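Local coordinates for 5' nucleotidase family protein (PDB 4Q7F) that belongs to the 5' nucleotidase family, joining a calcineurin-like metallophosphoesterase domain that binds magnesium and manganese to a 5'-nucleotidase C-terminal domain, at residues V204-F210 with I242-Q248. Residue numbers count along the deposited sequence, not the author numbering.
Sequences VCYHGGF and IFITGHQ. With MG (magnesium ion), chain B.
A single magnesium ion ties the end of one strand to the loop after its parallel neighbour, bound by His207 NE2 at 2.6 Å and His247 ND1 at 2.5 Å; Asp72, Asn109 and a water complete the site. This is the magnesium half of the two-metal centre of a calcineurin-like phosphoesterase, where Asp72 also binds manganese, set at the end of a beta-alpha-beta unit whose helix 229-236 packs on Tyr206 and Phe243. The axes of 204-207 and 242-244 approach to 4.8 Å at 18°, pairing Val204 with Phe243 and Cys205 with Ile244 through hydrogen bonds from Val204 N to Ile242 O (2.9 Å), Ile244 N to Val204 O (2.7 Å) and Tyr206 N to Ile244 O (2.8 Å). Beyond an inverse gamma turn centred on His207, Gly246 N donates to Gly208 O (3.0 Å). His247, at phi/psi 72/-43, hydrogen-bonds Glu226 through NE2. Phe210 CE1 packs 3.7 Å from Phe243 CE2. The Gln248 amide clamps Phe210's backbone: OE1 accepts from Phe210 N at 2.9 Å and NE2 donates to Phe210 O at 3.0 Å.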
ATOM      1  N   VAL A 204       8.621   3.760  19.407  1.00 27.41           N
ATOM      2  CA  VAL A 204       7.328   3.484  18.839  1.00 26.49           C
ATOM      3  C   VAL A 204       7.509   3.048  17.388  1.00 25.64           C
ATOM      4  O   VAL A 204       8.128   3.780  16.593  1.00 26.39           O
ATOM      5  CB  VAL A 204       6.427   4.738  18.838  1.00 26.90           C
ATOM      6  CG1 VAL A 204       5.123   4.423  18.131  1.00 26.70           C
ATOM      7  CG2 VAL A 204       6.168   5.223  20.257  1.00 28.19           C
ATOM      8  N   CYS A 205       7.006   1.865  17.042  1.00 24.83           N
ATOM      9  CA  CYS A 205       7.044   1.392  15.652  1.00 24.48           C
ATOM     10  C   CYS A 205       5.609   1.364  15.170  1.00 24.27           C
ATOM     11  O   CYS A 205       4.843   0.451  15.476  1.00 24.54           O
ATOM     12  CB  CYS A 205       7.679   0.024  15.484  1.00 24.57           C
ATOM     13  SG  CYS A 205       9.417  -0.046  15.935  1.00 26.44           S
ATOM     14  N   TYR A 206       5.263   2.388  14.405  1.00 23.55           N
ATOM     15  CA  TYR A 206       3.920   2.585  13.914  1.00 22.57           C
ATOM     16  C   TYR A 206       3.826   2.392  12.423  1.00 21.37           C
ATOM     17  O   TYR A 206       4.479   3.104  11.669  1.00 20.36           O
ATOM     18  CB  TYR A 206       3.521   4.014  14.285  1.00 24.21           C
ATOM     19  CG  TYR A 206       2.206   4.529  13.739  1.00 24.98           C
ATOM     20  CD1 TYR A 206       1.034   3.781  13.827  1.00 25.07           C
ATOM     21  CD2 TYR A 206       2.121   5.821  13.232  1.00 26.04           C
ATOM     22  CE1 TYR A 206      -0.174   4.295  13.371  1.00 26.89           C
ATOM     23  CE2 TYR A 206       0.931   6.337  12.775  1.00 27.49           C
ATOM     24  CZ  TYR A 206      -0.215   5.576  12.847  1.00 27.23           C
ATOM     25  OH  TYR A 206      -1.388   6.116  12.390  1.00 29.54           O
ATOM     26  N   HIS A 207       3.057   1.397  11.984  1.00 20.45           N
ATOM     27  CA  HIS A 207       2.857   1.248  10.581  1.00 20.02           C
ATOM     28  C   HIS A 207       1.745   2.233  10.209  1.00 21.04           C
ATOM     29  O   HIS A 207       0.598   1.864  10.134  1.00 20.60           O
ATOM     30  CB  HIS A 207       2.449  -0.133  10.151  1.00 19.84           C
ATOM     31  CG  HIS A 207       2.401  -0.245   8.668  1.00 20.21           C
ATOM     32  ND1 HIS A 207       3.510  -0.553   7.924  1.00 19.81           N
ATOM     33  CD2 HIS A 207       1.423   0.047   7.781  1.00 20.73           C
ATOM     34  CE1 HIS A 207       3.204  -0.524   6.644  1.00 20.36           C
ATOM     35  NE2 HIS A 207       1.947  -0.159   6.530  1.00 21.49           N
ATOM     36  N   GLY A 208       2.134   3.489  10.047  1.00 21.87           N
ATOM     37  CA  GLY A 208       1.242   4.574   9.711  1.00 23.07           C
ATOM     38  C   GLY A 208       2.159   5.771   9.542  1.00 23.55           C
ATOM     39  O   GLY A 208       3.378   5.670   9.824  1.00 22.99           O
ATOM     40  N   GLY A 209       1.598   6.895   9.114  1.00 23.22           N
ATOM     41  CA  GLY A 209       2.396   8.091   8.865  1.00 23.80           C
ATOM     42  C   GLY A 209       1.907   9.383   9.494  1.00 25.59           C
ATOM     43  O   GLY A 209       1.298   9.381  10.574  1.00 25.98           O
ATOM     44  N   PHE A 210       2.160  10.485   8.792  1.00 26.30           N
ATOM     45  CA  PHE A 210       1.860  11.810   9.292  1.00 27.70           C
ATOM     46  C   PHE A 210       0.762  12.484   8.498  1.00 28.26           C
ATOM     47  O   PHE A 210       0.824  12.571   7.266  1.00 27.18           O
ATOM     48  CB  PHE A 210       3.130  12.660   9.299  1.00 28.63           C
ATOM     49  CG  PHE A 210       4.253  12.015  10.048  1.00 28.81           C
ATOM     50  CD1 PHE A 210       4.186  11.892  11.428  1.00 29.39           C
ATOM     51  CD2 PHE A 210       5.329  11.463   9.380  1.00 28.75           C
ATOM     52  CE1 PHE A 210       5.196  11.261  12.133  1.00 30.12           C
ATOM     53  CE2 PHE A 210       6.353  10.825  10.085  1.00 29.78           C
ATOM     54  CZ  PHE A 210       6.281  10.723  11.461  1.00 29.00           C
ATOM     55  N   ILE A 242      12.454   7.363  19.904  1.00 29.28           N
ATOM     56  CA  ILE A 242      12.494   6.978  18.499  1.00 29.01           C
ATOM     57  C   ILE A 242      11.071   6.705  18.019  1.00 28.22           C
ATOM     58  O   ILE A 242      10.316   5.949  18.656  1.00 27.42           O
ATOM     59  CB  ILE A 242      13.377   5.735  18.263  1.00 27.46           C
ATOM     60  CG1 ILE A 242      14.784   5.941  18.855  1.00 28.90           C
ATOM     61  CG2 ILE A 242      13.488   5.430  16.782  1.00 26.60           C
ATOM     62  CD1 ILE A 242      15.715   4.761  18.649  1.00 28.09           C
ATOM     63  N   PHE A 243      10.713   7.323  16.899  1.00 28.35           N
ATOM     64  CA  PHE A 243       9.364   7.199  16.331  1.00 28.32           C
ATOM     65  C   PHE A 243       9.526   6.680  14.907  1.00 27.62           C
ATOM     66  O   PHE A 243       9.871   7.438  13.978  1.00 27.79           O
ATOM     67  CB  PHE A 243       8.646   8.549  16.374  1.00 30.25           C
ATOM     68  CG  PHE A 243       7.147   8.458  16.203  1.00 31.96           C
ATOM     69  CD1 PHE A 243       6.339   8.071  17.265  1.00 33.28           C
ATOM     70  CD2 PHE A 243       6.542   8.794  15.007  1.00 32.43           C
ATOM     71  CE1 PHE A 243       4.959   7.993  17.121  1.00 35.54           C
ATOM     72  CE2 PHE A 243       5.166   8.711  14.858  1.00 33.41           C
ATOM     73  CZ  PHE A 243       4.371   8.310  15.914  1.00 33.98           C
ATOM     74  N   ILE A 244       9.328   5.370  14.764  1.00 25.61           N
ATOM     75  CA  ILE A 244       9.451   4.669  13.495  1.00 24.82           C
ATOM     76  C   ILE A 244       8.089   4.621  12.840  1.00 24.03           C
ATOM     77  O   ILE A 244       7.099   4.260  13.482  1.00 24.54           O
ATOM     78  CB  ILE A 244      10.074   3.260  13.720  1.00 24.41           C
ATOM     79  CG1 ILE A 244      11.558   3.441  14.025  1.00 24.70           C
ATOM     80  CG2 ILE A 244       9.898   2.335  12.515  1.00 23.34           C
ATOM     81  CD1 ILE A 244      12.306   2.159  14.411  1.00 24.74           C
ATOM     82  N   THR A 245       8.045   5.028  11.572  1.00 23.23           N
ATOM     83  CA  THR A 245       6.812   5.081  10.804  1.00 22.37           C
ATOM     84  C   THR A 245       6.938   4.409   9.433  1.00 22.32           C
ATOM     85  O   THR A 245       8.015   4.004   9.021  1.00 21.86           O
ATOM     86  CB  THR A 245       6.345   6.540  10.621  1.00 22.67           C
ATOM     87  OG1 THR A 245       7.301   7.278   9.857  1.00 22.21           O
ATOM     88  CG2 THR A 245       6.131   7.193  11.949  1.00 23.49           C
ATOM     89  N   GLY A 246       5.821   4.301   8.724  1.00 23.13           N
ATOM     90  CA  GLY A 246       5.799   3.664   7.403  1.00 22.01           C
ATOM     91  C   GLY A 246       4.494   4.014   6.726  1.00 22.01           C
ATOM     92  O   GLY A 246       3.974   5.121   6.922  1.00 22.48           O
ATOM     93  N   HIS A 247       3.980   3.078   5.919  1.00 21.76           N
ATOM     94  CA  HIS A 247       2.668   3.176   5.271  1.00 22.02           C
ATOM     95  C   HIS A 247       2.514   4.163   4.142  1.00 22.69           C
ATOM     96  O   HIS A 247       1.873   3.846   3.136  1.00 21.55           O
ATOM     97  CB  HIS A 247       1.584   3.462   6.332  1.00 22.37           C
ATOM     98  CG  HIS A 247       0.196   3.534   5.790  1.00 22.29           C
ATOM     99  ND1 HIS A 247      -0.426   2.454   5.203  1.00 22.25           N
ATOM    100  CD2 HIS A 247      -0.712   4.540   5.778  1.00 23.16           C
ATOM    101  CE1 HIS A 247      -1.646   2.790   4.846  1.00 22.07           C
ATOM    102  NE2 HIS A 247      -1.846   4.051   5.181  1.00 22.70           N
ATOM    103  N   GLN A 248       3.060   5.365   4.314  1.00 22.92           N
ATOM    104  CA  GLN A 248       2.950   6.384   3.296  1.00 23.69           C
ATOM    105  C   GLN A 248       4.058   6.290   2.255  1.00 23.19           C
ATOM    106  O   GLN A 248       3.985   6.979   1.245  1.00 23.69           O
ATOM    107  CB  GLN A 248       2.936   7.767   3.940  1.00 24.83           C
ATOM    108  CG  GLN A 248       1.705   8.057   4.801  1.00 24.64           C
ATOM    109  CD  GLN A 248       1.817   9.420   5.490  1.00 24.98           C
ATOM    110  OE1 GLN A 248       2.866   9.756   6.033  1.00 24.19           O
ATOM    111  NE2 GLN A 248       0.751  10.203   5.453  1.00 25.26           N
TER
HETATM  112 MG    MG B 601       0.524   0.260   4.441  1.00 21.04          MG
HETATM  113  O   HOH W   1       1.052   1.321   2.448  1.00 20.85           O